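Local coordinates for UPF0255 protein frsA (Vibrio vulnificus, PDB 4I4C) that probably hydrolyses carboxylic esters as a serine esterase of the alpha/beta-hydrolase clan, at residues W98-T103 and C131-Y137; I289-L295 and V356-S362; F348-R352 and M376-F380. All blocks are in the same frame, centred on the assembly; numbering follows the deposited sequence.

Contact 1 (W98-T103 and C131-Y137)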
ATOM      1  N   TRP A  98      -0.952  -5.120 -19.563  1.00 16.23           N
ATOM      2  CA  TRP A  98      -1.505  -4.541 -18.340  1.00 19.25           C
ATOM      3  C   TRP A  98      -1.069  -3.083 -18.157  1.00 13.50           C
ATOM      4  O   TRP A  98      -1.908  -2.194 -18.048  1.00 15.50           O
ATOM      5  CB  TRP A  98      -1.092  -5.373 -17.123  1.00 16.58           C
ATOM      6  CG  TRP A  98      -1.532  -4.775 -15.811  1.00 14.08           C
ATOM      7  CD1 TRP A  98      -0.917  -3.780 -15.108  1.00 14.22           C
ATOM      8  CD2 TRP A  98      -2.672  -5.162 -15.051  1.00 11.72           C
ATOM      9  NE1 TRP A  98      -1.613  -3.516 -13.959  1.00 16.25           N
ATOM     10  CE2 TRP A  98      -2.699  -4.352 -13.900  1.00 17.68           C
ATOM     11  CE3 TRP A  98      -3.680  -6.120 -15.231  1.00 11.66           C
ATOM     12  CZ2 TRP A  98      -3.695  -4.462 -12.938  1.00 11.15           C
ATOM     13  CZ3 TRP A  98      -4.670  -6.231 -14.280  1.00 18.16           C
ATOM     14  CH2 TRP A  98      -4.665  -5.410 -13.136  1.00 18.83           C
ATOM     15  N   ALA A  99       0.238  -2.843 -18.156  1.00 13.73           N
ATOM     16  CA  ALA A  99       0.746  -1.471 -18.044  1.00 14.15           C
ATOM     17  C   ALA A  99       0.216  -0.565 -19.149  1.00 18.19           C
ATOM     18  O   ALA A  99      -0.158   0.564 -18.893  1.00 19.56           O
ATOM     19  CB  ALA A  99       2.258  -1.448 -18.044  1.00 16.50           C
ATOM     20  N   TYR A 100       0.203  -1.068 -20.379  1.00 17.64           N
ATOM     21  CA  TYR A 100      -0.250  -0.270 -21.523  1.00 21.53           C
ATOM     22  C   TYR A 100      -1.702   0.171 -21.355  1.00 21.21           C
ATOM     23  O   TYR A 100      -2.038   1.340 -21.539  1.00 20.73           O
ATOM     24  CB  TYR A 100      -0.118  -1.080 -22.809  1.00 22.08           C
ATOM     25  CG  TYR A 100      -0.577  -0.336 -24.047  1.00 26.81           C
ATOM     26  CD1 TYR A 100      -1.888  -0.435 -24.493  1.00 29.00           C
ATOM     27  CD2 TYR A 100       0.298   0.472 -24.757  1.00 23.61           C
ATOM     28  CE1 TYR A 100      -2.315   0.250 -25.622  1.00 33.97           C
ATOM     29  CE2 TYR A 100      -0.117   1.157 -25.895  1.00 31.56           C
ATOM     30  CZ  TYR A 100      -1.423   1.044 -26.317  1.00 33.10           C
ATOM     31  OH  TYR A 100      -1.852   1.725 -27.434  1.00 37.56           O
ATOM     32  N   GLU A 101      -2.570  -0.775 -21.011  1.00 18.59           N
ATOM     33  CA  GLU A 101      -3.990  -0.473 -20.959  1.00 16.61           C
ATOM     34  C   GLU A 101      -4.315   0.441 -19.785  1.00 18.90           C
ATOM     35  O   GLU A 101      -5.178   1.312 -19.911  1.00 17.23           O
ATOM     36  CB  GLU A 101      -4.847  -1.745 -20.943  1.00 15.29           C
ATOM     37  CG  GLU A 101      -4.748  -2.614 -22.232  1.00 15.77           C
ATOM     38  CD  GLU A 101      -5.295  -1.951 -23.494  1.00 18.48           C
ATOM     39  OE1 GLU A 101      -5.899  -0.864 -23.417  1.00 20.10           O
ATOM     40  OE2 GLU A 101      -5.121  -2.539 -24.587  1.00 20.53           O
ATOM     41  N   TRP A 102      -3.628   0.263 -18.654  1.00 17.31           N
ATOM     42  CA  TRP A 102      -3.917   1.108 -17.490  1.00 15.23           C
ATOM     43  C   TRP A 102      -3.360   2.506 -17.700  1.00 16.82           C
ATOM     44  O   TRP A 102      -3.960   3.485 -17.289  1.00 17.60           O
ATOM     45  CB  TRP A 102      -3.399   0.497 -16.182  1.00 13.60           C
ATOM     46  CG  TRP A 102      -4.329  -0.541 -15.616  1.00 19.60           C
ATOM     47  CD1 TRP A 102      -4.210  -1.909 -15.717  1.00 12.65           C
ATOM     48  CD2 TRP A 102      -5.540  -0.295 -14.891  1.00 18.06           C
ATOM     49  NE1 TRP A 102      -5.272  -2.521 -15.087  1.00 13.14           N
ATOM     50  CE2 TRP A 102      -6.100  -1.556 -14.571  1.00 17.70           C
ATOM     51  CE3 TRP A 102      -6.204   0.869 -14.480  1.00 13.24           C
ATOM     52  CZ2 TRP A 102      -7.303  -1.683 -13.858  1.00 19.26           C
ATOM     53  CZ3 TRP A 102      -7.397   0.737 -13.762  1.00 14.87           C
ATOM     54  CH2 TRP A 102      -7.928  -0.529 -13.459  1.00 16.96           C
ATOM     55  N   THR A 103      -2.218   2.592 -18.372  1.00 16.00           N
ATOM     56  CA  THR A 103      -1.626   3.898 -18.659  1.00 18.81           C
ATOM     57  C   THR A 103      -2.504   4.685 -19.634  1.00 21.07           C
ATOM     58  O   THR A 103      -2.638   5.906 -19.518  1.00 23.24           O
ATOM     59  CB  THR A 103      -0.181   3.740 -19.183  1.00 20.16           C
ATOM     60  OG1 THR A 103       0.631   3.194 -18.138  1.00 25.45           O
ATOM     61  CG2 THR A 103       0.405   5.072 -19.604  1.00 17.84           C
ATOM     62  N   CYS A 131      -4.470   5.550 -11.759  1.00 20.22           N
ATOM     63  CA  CYS A 131      -4.430   4.645 -12.908  1.00 16.10           C
ATOM     64  C   CYS A 131      -3.000   4.246 -13.236  1.00 17.08           C
ATOM     65  O   CYS A 131      -2.739   3.089 -13.532  1.00 14.71           O
ATOM     66  CB  CYS A 131      -5.116   5.250 -14.128  1.00 18.53           C
ATOM     67  SG  CYS A 131      -6.877   5.422 -13.898  1.00 22.94           S
ATOM     68  N   TYR A 132      -2.087   5.214 -13.173  1.00 17.73           N
ATOM     69  CA  TYR A 132      -0.672   4.965 -13.397  1.00 15.37           C
ATOM     70  C   TYR A 132      -0.058   4.033 -12.342  1.00 16.54           C
ATOM     71  O   TYR A 132       0.793   3.202 -12.666  1.00 17.44           O
ATOM     72  CB  TYR A 132       0.110   6.286 -13.400  1.00 15.35           C
ATOM     73  CG  TYR A 132      -0.189   7.195 -14.559  1.00 18.95           C
ATOM     74  CD1 TYR A 132      -0.388   6.681 -15.843  1.00 16.62           C
ATOM     75  CD2 TYR A 132      -0.293   8.565 -14.378  1.00 20.95           C
ATOM     76  CE1 TYR A 132      -0.672   7.505 -16.906  1.00 28.61           C
ATOM     77  CE2 TYR A 132      -0.584   9.406 -15.448  1.00 27.58           C
ATOM     78  CZ  TYR A 132      -0.767   8.866 -16.709  1.00 26.30           C
ATOM     79  OH  TYR A 132      -1.049   9.683 -17.787  1.00 24.74           O
ATOM     80  N   SER A 133      -0.455   4.213 -11.083  1.00 18.41           N
ATOM     81  CA  SER A 133      -0.023   3.339  -9.991  1.00 13.69           C
ATOM     82  C   SER A 133      -0.473   1.899 -10.232  1.00 13.81           C
ATOM     83  O   SER A 133       0.320   0.957 -10.141  1.00 13.84           O
ATOM     84  CB  SER A 133      -0.540   3.847  -8.637  1.00 12.55           C
ATOM     85  OG  SER A 133      -0.221   2.931  -7.598  1.00 22.12           O
ATOM     86  N   ILE A 134      -1.748   1.728 -10.543  1.00 18.60           N
ATOM     87  CA  ILE A 134      -2.266   0.408 -10.916  1.00 18.06           C
ATOM     88  C   ILE A 134      -1.542  -0.186 -12.140  1.00 17.99           C
ATOM     89  O   ILE A 134      -1.250  -1.388 -12.185  1.00 11.62           O
ATOM     90  CB  ILE A 134      -3.780   0.483 -11.180  1.00 18.21           C
ATOM     91  CG1 ILE A 134      -4.508   0.812  -9.869  1.00 18.47           C
ATOM     92  CG2 ILE A 134      -4.277  -0.809 -11.796  1.00 11.62           C
ATOM     93  CD1 ILE A 134      -5.911   1.350 -10.038  1.00 13.39           C
ATOM     94  N   ALA A 135      -1.251   0.657 -13.132  1.00 17.55           N
ATOM     95  CA  ALA A 135      -0.452   0.231 -14.290  1.00 18.86           C
ATOM     96  C   ALA A 135       0.864  -0.434 -13.865  1.00 14.22           C
ATOM     97  O   ALA A 135       1.312  -1.405 -14.476  1.00 14.52           O
ATOM     98  CB  ALA A 135      -0.175   1.416 -15.228  1.00 15.29           C
ATOM     99  N   GLY A 136       1.483   0.091 -12.809  1.00 12.64           N
ATOM    100  CA  GLY A 136       2.754  -0.444 -12.359  1.00 12.63           C
ATOM    101  C   GLY A 136       2.615  -1.581 -11.351  1.00 14.04           C
ATOM    102  O   GLY A 136       3.558  -2.343 -11.106  1.00 12.52           O
ATOM    103  N   TYR A 137       1.442  -1.678 -10.743  1.00 11.55           N
ATOM    104  CA  TYR A 137       1.187  -2.727  -9.748  1.00 18.50           C
ATOM    105  C   TYR A 137       1.538  -4.078 -10.346  1.00 20.80           C
ATOM    106  O   TYR A 137       1.164  -4.355 -11.505  1.00 18.16           O
ATOM    107  CB  TYR A 137      -0.292  -2.687  -9.354  1.00 17.28           C
ATOM    108  CG  TYR A 137      -0.828  -3.886  -8.597  1.00 15.87           C
ATOM    109  CD1 TYR A 137      -0.744  -3.959  -7.203  1.00 16.96           C
ATOM    110  CD2 TYR A 137      -1.480  -4.916  -9.266  1.00 14.71           C
ATOM    111  CE1 TYR A 137      -1.269  -5.052  -6.510  1.00 15.29           C
ATOM    112  CE2 TYR A 137      -2.007  -6.009  -8.583  1.00 15.58           C
ATOM    113  CZ  TYR A 137      -1.905  -6.072  -7.202  1.00 12.52           C
ATOM    114  OH  TYR A 137      -2.443  -7.161  -6.520  1.00 13.22           O
TER

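Contact 2 (I289-L295 and V356-S362)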
ATOM      1  N   ILE A 289       2.857   8.954  20.173  1.00 28.69           N
ATOM      2  CA  ILE A 289       1.731   8.397  19.422  1.00 24.70           C
ATOM      3  C   ILE A 289       0.471   8.408  20.282  1.00 33.04           C
ATOM      4  O   ILE A 289       0.440   7.805  21.350  1.00 35.57           O
ATOM      5  CB  ILE A 289       2.014   6.960  18.946  1.00 29.00           C
ATOM      6  CG1 ILE A 289       3.179   6.941  17.952  1.00 28.67           C
ATOM      7  CG2 ILE A 289       0.767   6.334  18.332  1.00 19.19           C
ATOM      8  CD1 ILE A 289       3.073   8.026  16.892  1.00 19.24           C
ATOM      9  N   LYS A 290      -0.560   9.100  19.810  1.00 28.08           N
ATOM     10  CA  LYS A 290      -1.806   9.250  20.560  1.00 25.36           C
ATOM     11  C   LYS A 290      -2.872   8.229  20.161  1.00 24.23           C
ATOM     12  O   LYS A 290      -3.783   7.937  20.937  1.00 26.11           O
ATOM     13  CB  LYS A 290      -2.348  10.666  20.372  1.00 25.44           C
ATOM     14  CG  LYS A 290      -1.435  11.756  20.937  1.00 29.74           C
ATOM     15  CD  LYS A 290      -1.117  11.492  22.421  1.00 23.57           C
ATOM     16  CE  LYS A 290      -0.371  12.655  23.080  1.00 24.61           C
ATOM     17  NZ  LYS A 290       0.865  13.060  22.318  1.00 24.37           N
ATOM     18  N   ALA A 291      -2.761   7.693  18.946  1.00 23.97           N
ATOM     19  CA  ALA A 291      -3.738   6.723  18.452  1.00 30.50           C
ATOM     20  C   ALA A 291      -3.175   5.938  17.285  1.00 27.10           C
ATOM     21  O   ALA A 291      -2.391   6.472  16.519  1.00 25.12           O
ATOM     22  CB  ALA A 291      -5.018   7.429  18.023  1.00 30.00           C
ATOM     23  N   CYS A 292      -3.587   4.678  17.154  1.00 17.89           N
ATOM     24  CA  CYS A 292      -3.186   3.842  16.028  1.00 20.07           C
ATOM     25  C   CYS A 292      -4.366   3.003  15.519  1.00 19.87           C
ATOM     26  O   CYS A 292      -5.157   2.475  16.302  1.00 21.03           O
ATOM     27  CB  CYS A 292      -1.995   2.939  16.406  1.00 21.44           C
ATOM     28  SG  CYS A 292      -1.460   1.783  15.071  1.00 22.03           S
ATOM     29  N   VAL A 293      -4.494   2.901  14.198  1.00 17.61           N
ATOM     30  CA  VAL A 293      -5.531   2.083  13.591  1.00 19.59           C
ATOM     31  C   VAL A 293      -4.894   1.296  12.453  1.00 18.32           C
ATOM     32  O   VAL A 293      -4.152   1.857  11.639  1.00 21.69           O
ATOM     33  CB  VAL A 293      -6.676   2.943  13.016  1.00 24.84           C
ATOM     34  CG1 VAL A 293      -7.779   2.062  12.451  1.00 25.99           C
ATOM     35  CG2 VAL A 293      -7.232   3.885  14.074  1.00 27.56           C
ATOM     36  N   ILE A 294      -5.172   0.004  12.407  1.00 14.67           N
ATOM     37  CA  ILE A 294      -4.635  -0.854  11.370  1.00 18.41           C
ATOM     38  C   ILE A 294      -5.743  -1.654  10.685  1.00 19.41           C
ATOM     39  O   ILE A 294      -6.740  -1.991  11.302  1.00 15.76           O
ATOM     40  CB  ILE A 294      -3.538  -1.803  11.911  1.00 20.10           C
ATOM     41  CG1 ILE A 294      -4.100  -2.744  12.987  1.00 25.84           C
ATOM     42  CG2 ILE A 294      -2.351  -1.008  12.468  1.00 14.48           C
ATOM     43  CD1 ILE A 294      -3.142  -3.904  13.327  1.00 23.68           C
ATOM     44  N   LEU A 295      -5.583  -1.930   9.389  1.00 19.31           N
ATOM     45  CA  LEU A 295      -6.560  -2.744   8.683  1.00 20.29           C
ATOM     46  C   LEU A 295      -5.842  -3.782   7.839  1.00 16.40           C
ATOM     47  O   LEU A 295      -4.959  -3.439   7.050  1.00 16.67           O
ATOM     48  CB  LEU A 295      -7.476  -1.866   7.816  1.00 15.33           C
ATOM     49  CG  LEU A 295      -8.529  -2.572   6.948  1.00 27.43           C
ATOM     50  CD1 LEU A 295      -9.388  -3.563   7.725  1.00 23.91           C
ATOM     51  CD2 LEU A 295      -9.418  -1.551   6.231  1.00 28.09           C
ATOM     52  N   VAL A 356      -0.846   3.601  24.041  1.00 32.24           N
ATOM     53  CA  VAL A 356      -1.497   3.893  22.762  1.00 31.20           C
ATOM     54  C   VAL A 356      -2.721   3.016  22.539  1.00 21.50           C
ATOM     55  O   VAL A 356      -2.624   1.789  22.520  1.00 23.57           O
ATOM     56  CB  VAL A 356      -0.541   3.689  21.570  1.00 28.72           C
ATOM     57  CG1 VAL A 356      -1.232   4.112  20.264  1.00 23.29           C
ATOM     58  CG2 VAL A 356       0.762   4.468  21.787  1.00 25.15           C
ATOM     59  N   PRO A 357      -3.889   3.645  22.386  1.00 25.98           N
ATOM     60  CA  PRO A 357      -5.059   2.848  22.032  1.00 23.26           C
ATOM     61  C   PRO A 357      -4.984   2.463  20.550  1.00 26.57           C
ATOM     62  O   PRO A 357      -4.902   3.321  19.669  1.00 24.56           O
ATOM     63  CB  PRO A 357      -6.220   3.792  22.340  1.00 23.43           C
ATOM     64  CG  PRO A 357      -5.666   5.152  22.174  1.00 27.15           C
ATOM     65  CD  PRO A 357      -4.192   5.081  22.474  1.00 23.19           C
ATOM     66  N   ILE A 358      -4.956   1.162  20.292  1.00 24.51           N
ATOM     67  CA  ILE A 358      -4.901   0.640  18.937  1.00 28.76           C
ATOM     68  C   ILE A 358      -6.223  -0.028  18.584  1.00 30.14           C
ATOM     69  O   ILE A 358      -6.695  -0.909  19.307  1.00 24.30           O
ATOM     70  CB  ILE A 358      -3.784  -0.419  18.784  1.00 23.71           C
ATOM     71  CG1 ILE A 358      -2.430   0.164  19.184  1.00 25.55           C
ATOM     72  CG2 ILE A 358      -3.756  -0.978  17.353  1.00 20.27           C
ATOM     73  CD1 ILE A 358      -1.350  -0.872  19.356  1.00 18.89           C
ATOM     74  N   LEU A 359      -6.820   0.402  17.481  1.00 24.70           N
ATOM     75  CA  LEU A 359      -7.965  -0.289  16.913  1.00 17.85           C
ATOM     76  C   LEU A 359      -7.442  -1.150  15.779  1.00 20.68           C
ATOM     77  O   LEU A 359      -6.820  -0.643  14.849  1.00 19.10           O
ATOM     78  CB  LEU A 359      -8.985   0.714  16.377  1.00 22.51           C
ATOM     79  CG  LEU A 359     -10.088   0.145  15.486  1.00 27.56           C
ATOM     80  CD1 LEU A 359     -11.005  -0.747  16.292  1.00 24.96           C
ATOM     81  CD2 LEU A 359     -10.878   1.261  14.791  1.00 28.75           C
ATOM     82  N   ALA A 360      -7.702  -2.448  15.857  1.00 19.33           N
ATOM     83  CA  ALA A 360      -7.123  -3.408  14.937  1.00 18.00           C
ATOM     84  C   ALA A 360      -8.227  -4.202  14.255  1.00 25.85           C
ATOM     85  O   ALA A 360      -8.941  -4.979  14.892  1.00 24.36           O
ATOM     86  CB  ALA A 360      -6.158  -4.331  15.674  1.00 17.06           C
ATOM     87  N   MET A 361      -8.372  -3.993  12.950  1.00 20.64           N
ATOM     88  CA  MET A 361      -9.464  -4.580  12.210  1.00 22.86           C
ATOM     89  C   MET A 361      -8.946  -5.361  11.025  1.00 18.98           C
ATOM     90  O   MET A 361      -7.862  -5.089  10.502  1.00 16.27           O
ATOM     91  CB  MET A 361     -10.387  -3.475  11.689  1.00 22.90           C
ATOM     92  CG  MET A 361     -10.823  -2.482  12.766  1.00 30.39           C
ATOM     93  SD  MET A 361     -11.732  -1.060  12.133  1.00 27.62           S
ATOM     94  CE  MET A 361     -10.441  -0.124  11.339  1.00 22.25           C
ATOM     95  N   SER A 362      -9.745  -6.325  10.606  1.00 16.99           N
ATOM     96  CA  SER A 362      -9.583  -6.953   9.309  1.00 17.95           C
ATOM     97  C   SER A 362     -10.941  -7.492   8.914  1.00 21.29           C
ATOM     98  O   SER A 362     -11.830  -7.622   9.764  1.00 22.26           O
ATOM     99  CB  SER A 362      -8.546  -8.074   9.363  1.00 19.87           C
ATOM    100  OG  SER A 362      -9.076  -9.215  10.017  1.00 25.97           O
TER

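Contact 3 (F348-R352 and M376-F380)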
ATOM      1  N   PHE A 348       6.901  -8.188  20.757  1.00 33.09           N
ATOM      2  CA  PHE A 348       6.035  -7.052  21.046  1.00 32.65           C
ATOM      3  C   PHE A 348       4.659  -7.450  21.559  1.00 32.18           C
ATOM      4  O   PHE A 348       3.865  -6.594  21.957  1.00 35.06           O
ATOM      5  CB  PHE A 348       5.869  -6.186  19.788  1.00 36.15           C
ATOM      6  CG  PHE A 348       7.095  -5.402  19.425  1.00 29.42           C
ATOM      7  CD1 PHE A 348       7.380  -4.207  20.071  1.00 37.45           C
ATOM      8  CD2 PHE A 348       7.959  -5.854  18.449  1.00 30.60           C
ATOM      9  CE1 PHE A 348       8.508  -3.477  19.741  1.00 39.14           C
ATOM     10  CE2 PHE A 348       9.086  -5.133  18.118  1.00 32.35           C
ATOM     11  CZ  PHE A 348       9.360  -3.940  18.766  1.00 30.18           C
ATOM     12  N   LEU A 349       4.360  -8.741  21.528  1.00 32.06           N
ATOM     13  CA  LEU A 349       2.999  -9.188  21.819  1.00 29.98           C
ATOM     14  C   LEU A 349       2.951 -10.256  22.913  1.00 38.87           C
ATOM     15  O   LEU A 349       2.180 -11.216  22.822  1.00 40.90           O
ATOM     16  CB  LEU A 349       2.324  -9.703  20.546  1.00 26.20           C
ATOM     17  CG  LEU A 349       2.110  -8.661  19.444  1.00 31.39           C
ATOM     18  CD1 LEU A 349       1.473  -9.319  18.233  1.00 24.61           C
ATOM     19  CD2 LEU A 349       1.252  -7.487  19.951  1.00 37.38           C
ATOM     20  N   SER A 350       3.760 -10.064  23.953  1.00 38.14           N
ATOM     21  CA  SER A 350       3.911 -11.064  25.009  1.00 38.04           C
ATOM     22  C   SER A 350       3.513 -10.573  26.399  1.00 38.10           C
ATOM     23  O   SER A 350       2.789 -11.260  27.116  1.00 41.33           O
ATOM     24  CB  SER A 350       5.350 -11.559  25.053  1.00 39.43           C
ATOM     25  OG  SER A 350       5.679 -12.278  23.889  1.00 37.32           O
ATOM     26  N   SER A 351       3.994  -9.399  26.792  1.00 37.19           N
ATOM     27  CA  SER A 351       3.761  -8.939  28.160  1.00 39.23           C
ATOM     28  C   SER A 351       3.510  -7.439  28.280  1.00 44.82           C
ATOM     29  O   SER A 351       2.556  -7.008  28.928  1.00 47.35           O
ATOM     30  CB  SER A 351       4.927  -9.362  29.060  1.00 40.65           C
ATOM     31  OG  SER A 351       6.165  -9.278  28.367  1.00 47.14           O
ATOM     32  N   ARG A 352       4.373  -6.652  27.652  1.00 45.81           N
ATOM     33  CA  ARG A 352       4.293  -5.202  27.724  1.00 48.51           C
ATOM     34  C   ARG A 352       3.053  -4.631  27.045  1.00 39.70           C
ATOM     35  O   ARG A 352       2.751  -4.960  25.901  1.00 40.66           O
ATOM     36  CB  ARG A 352       5.546  -4.597  27.102  1.00 56.37           C
ATOM     37  CG  ARG A 352       6.815  -5.200  27.658  1.00 59.32           C
ATOM     38  CD  ARG A 352       7.624  -4.171  28.423  1.00 59.55           C
ATOM     39  NE  ARG A 352       6.805  -3.410  29.356  1.00 57.89           N
ATOM     40  CZ  ARG A 352       7.213  -2.297  29.954  1.00 61.20           C
ATOM     41  NH1 ARG A 352       8.434  -1.826  29.711  1.00 60.74           N
ATOM     42  NH2 ARG A 352       6.404  -1.653  30.789  1.00 61.91           N
ATOM     43  N   MET A 376      -4.604 -10.297  19.435  1.00 33.33           N
ATOM     44  CA  MET A 376      -3.315 -10.156  20.108  1.00 33.81           C
ATOM     45  C   MET A 376      -2.946  -8.696  20.297  1.00 36.15           C
ATOM     46  O   MET A 376      -2.654  -8.244  21.406  1.00 29.93           O
ATOM     47  CB  MET A 376      -2.222 -10.823  19.290  1.00 35.96           C
ATOM     48  CG  MET A 376      -1.883 -12.212  19.726  1.00 38.89           C
ATOM     49  SD  MET A 376      -0.209 -12.635  19.236  1.00 48.71           S
ATOM     50  CE  MET A 376      -0.449 -12.957  17.502  1.00 22.59           C
ATOM     51  N   VAL A 377      -2.945  -7.963  19.190  1.00 38.38           N
ATOM     52  CA  VAL A 377      -2.612  -6.548  19.221  1.00 35.88           C
ATOM     53  C   VAL A 377      -3.520  -5.808  20.207  1.00 34.93           C
ATOM     54  O   VAL A 377      -3.049  -5.006  21.013  1.00 29.40           O
ATOM     55  CB  VAL A 377      -2.713  -5.918  17.806  1.00 27.92           C
ATOM     56  CG1 VAL A 377      -2.647  -4.405  17.882  1.00 30.74           C
ATOM     57  CG2 VAL A 377      -1.607  -6.462  16.905  1.00 21.30           C
ATOM     58  N   ALA A 378      -4.816  -6.109  20.169  1.00 25.80           N
ATOM     59  CA  ALA A 378      -5.780  -5.309  20.901  1.00 21.47           C
ATOM     60  C   ALA A 378      -5.605  -5.486  22.394  1.00 35.20           C
ATOM     61  O   ALA A 378      -5.794  -4.542  23.163  1.00 30.67           O
ATOM     62  CB  ALA A 378      -7.196  -5.653  20.492  1.00 31.81           C
ATOM     63  N   PHE A 379      -5.235  -6.695  22.797  1.00 39.55           N
ATOM     64  CA  PHE A 379      -5.080  -6.974  24.212  1.00 49.79           C
ATOM     65  C   PHE A 379      -3.917  -6.208  24.811  1.00 50.63           C
ATOM     66  O   PHE A 379      -3.983  -5.795  25.966  1.00 46.36           O
ATOM     67  CB  PHE A 379      -4.905  -8.462  24.497  1.00 55.50           C
ATOM     68  CG  PHE A 379      -4.872  -8.773  25.963  1.00 61.56           C
ATOM     69  CD1 PHE A 379      -6.046  -8.787  26.704  1.00 59.01           C
ATOM     70  CD2 PHE A 379      -3.668  -9.006  26.612  1.00 63.98           C
ATOM     71  CE1 PHE A 379      -6.021  -9.052  28.056  1.00 57.26           C
ATOM     72  CE2 PHE A 379      -3.637  -9.274  27.970  1.00 58.86           C
ATOM     73  CZ  PHE A 379      -4.816  -9.297  28.691  1.00 58.92           C
ATOM     74  N   PHE A 380      -2.860  -6.013  24.024  1.00 45.55           N
ATOM     75  CA  PHE A 380      -1.660  -5.354  24.531  1.00 46.62           C
ATOM     76  C   PHE A 380      -1.686  -3.849  24.336  1.00 45.04           C
ATOM     77  O   PHE A 380      -0.644  -3.199  24.351  1.00 52.17           O
ATOM     78  CB  PHE A 380      -0.408  -5.980  23.926  1.00 43.22           C
ATOM     79  CG  PHE A 380      -0.164  -7.376  24.408  1.00 45.58           C
ATOM     80  CD1 PHE A 380       0.339  -7.602  25.685  1.00 45.69           C
ATOM     81  CD2 PHE A 380      -0.468  -8.464  23.608  1.00 45.34           C
ATOM     82  CE1 PHE A 380       0.545  -8.890  26.148  1.00 48.49           C
ATOM     83  CE2 PHE A 380      -0.259  -9.756  24.061  1.00 47.88           C
ATOM     84  CZ  PHE A 380       0.250  -9.970  25.333  1.00 46.41           C
TER

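Contact 1 (W98-T103 and C131-Y137)
The carbonyl oxygen of Ile134 receives the indole N-H of Trp98, with NE1 2.8 Å from O and an N-H...O angle of 167°. This bond ties together an antiparallel helical hairpin made by helices 98-114 and 121-136, whose axes here come within 8.0 Å at 175°. The oxygen lies at the indole edge, close to the ring plane, while the donor is tilted away from the carbonyl plane. Because helix 121-136 is running out, the same oxygen also takes a weak bond from Tyr137 N. Trp98 reaches this helix end by setting CG anti to its own backbone N (chi1 175°), and its ring also has a cation-pi partner in Arg50, which bonds Tyr137 O as well.

One turn further on, Trp102 brings NE1 over a face of the Trp98 ring, displaced toward the rim. Over one face of its own six-membered ring sits Ile134 CG2, 3.5 Å from the centroid and almost straight above, in a CH-pi contact. The same methyl also touches the rim of Trp98, with Trp98 CZ2 3.9 Å from Ile134 CG2.

Small residues allow the close backbone approach: the CA atoms of Ala99 and Ala135 are only 4.3 Å apart. Ala135 CB is 3.5 Å from Trp102 CB, and Ala135 also touches Ala149 of helix 144-163. Farther along, Tyr132 crosses Thr103 at about a right angle, CE1 3.8 Å from CG2, and sends its hydroxyl to Gln110. The other branch of Thr103 turns back on its own helix: OG1 donates to Ala99 O at 2.8 Å, arriving on the face of that carbonyl opposite the one used by Thr103 N.

Contact 2 (I289-L295 and V356-S362)
Val293 and Met361 cross on one face of two neighbouring parallel strands, part of the central sheet of the alpha/beta-hydrolase fold. The methionine chain bends at its last torsion (chi3 -73°), which swings CE across toward the neighbouring strand, 3.6 Å from Val293 CG1. Leu359 flanks the same valine methyl, its CD2 4.0 Å from Val293 CG1, and Val293 and Leu359 both touch Trp408 of helix 394-413. Leu295 extends this face: its CD1 stands 3.7 Å from Ser362 CA, and its side chain lines the pocket holding a bound polyether.

The opposite face carries Cys292, Ile358, Ile294 and Ala360, directed at helices 273-284 and 371-379. Here Ile294 keeps CG1 between its backbone N and carbonyl carbon (chi1 62°), which lays that branch beside Ala360 at 3.7 Å from CB. Before the strands pair fully, Val356 crosses Ile289 obliquely, its CG1 3.6 Å from Ile289 CG2.

Four backbone bonds join the edges, from Cys292 N to Pro357 O and Leu359 N to Cys292 O, then Ile294 N to Leu359 O and Met361 N to Ile294 O. Pro357 O also accepts the indole N-H of Trp408. Main-chain polarity across the pair is otherwise met largely by these strand-to-strand bonds, leaving mostly apolar side chains on both faces for the helices that pack on them.

Contact 3 (F348-R352 and M376-F380)
Met376 opens the contact by crossing Leu349 at about a right angle, SD 3.9 Å from CD1, where helix 371-379 meets the loop leading into strand 358-363. One residue on, Val377 offers its backbone: Leu349 CD2 lies 4.0 Å from Val377 CA, while the valine side chain heads for the central sheet, onto Ile358 and Ala360. Leu349 is thus held along the last turn of the helix, one methyl on the thioether and the other on the main chain.

Phe379 meets the loop less directly. Its CD2 lies over the centre of one face of the Phe380 ring, and its carbonyl oxygen accepts a hydrogen bond from Lys353 NZ, the same lysine being its cation-pi partner.

Phe380, the first residue to leave helical conformation, shares the greater part of the burial about equally with Leu349. Its CG stands anti to the carbonyl carbon (chi1 -69°), which aims the ring into the curl of residues 349-352. The Leu349-Ser350 peptide passes over the face opposite Phe379, with Ser350 N 3.8 Å above the plane, off toward the rim. Three carbonyl oxygens lie on this same side of the ring: Leu349 O is 3.1 Å from CE2, Ser350 O 3.4 Å from CZ, and Arg352 O approaches CD1 obliquely at 3.6 Å. Leu349 CD2 is 4.2 Å from Phe380 CD2.

No hydrogen bond crosses between these segments. Polar anchoring comes from just beyond, through Lys353 to Phe379 O and the backbone bond of Phe380 with Thr354, while the contact itself rests on van der Waals packing of ring and leucine against backbone and thioether.

How the contacts relate
Contact 1 comes first along the chain and closes a helical hairpin of 27 intervening residues, complete before the other two begin. Contacts 1 and 2 lie about 32 Å apart from centre to centre. Contact 2 then joins neighbouring strands across a long, partly helical excursion. Contact 3 starts within that excursion, at 348-352, and ends beyond it, at 376-380, so the two cross. They also touch: strand 358-363 leads on to helix 371-379, and Ile358 CG2 packs 3.6 Å from Val377 CG1. Contacts 2 and 3 together tie the sheet, a covering helix and the preceding loop, while contact 1 joins two helices on the other side of the chain's centre.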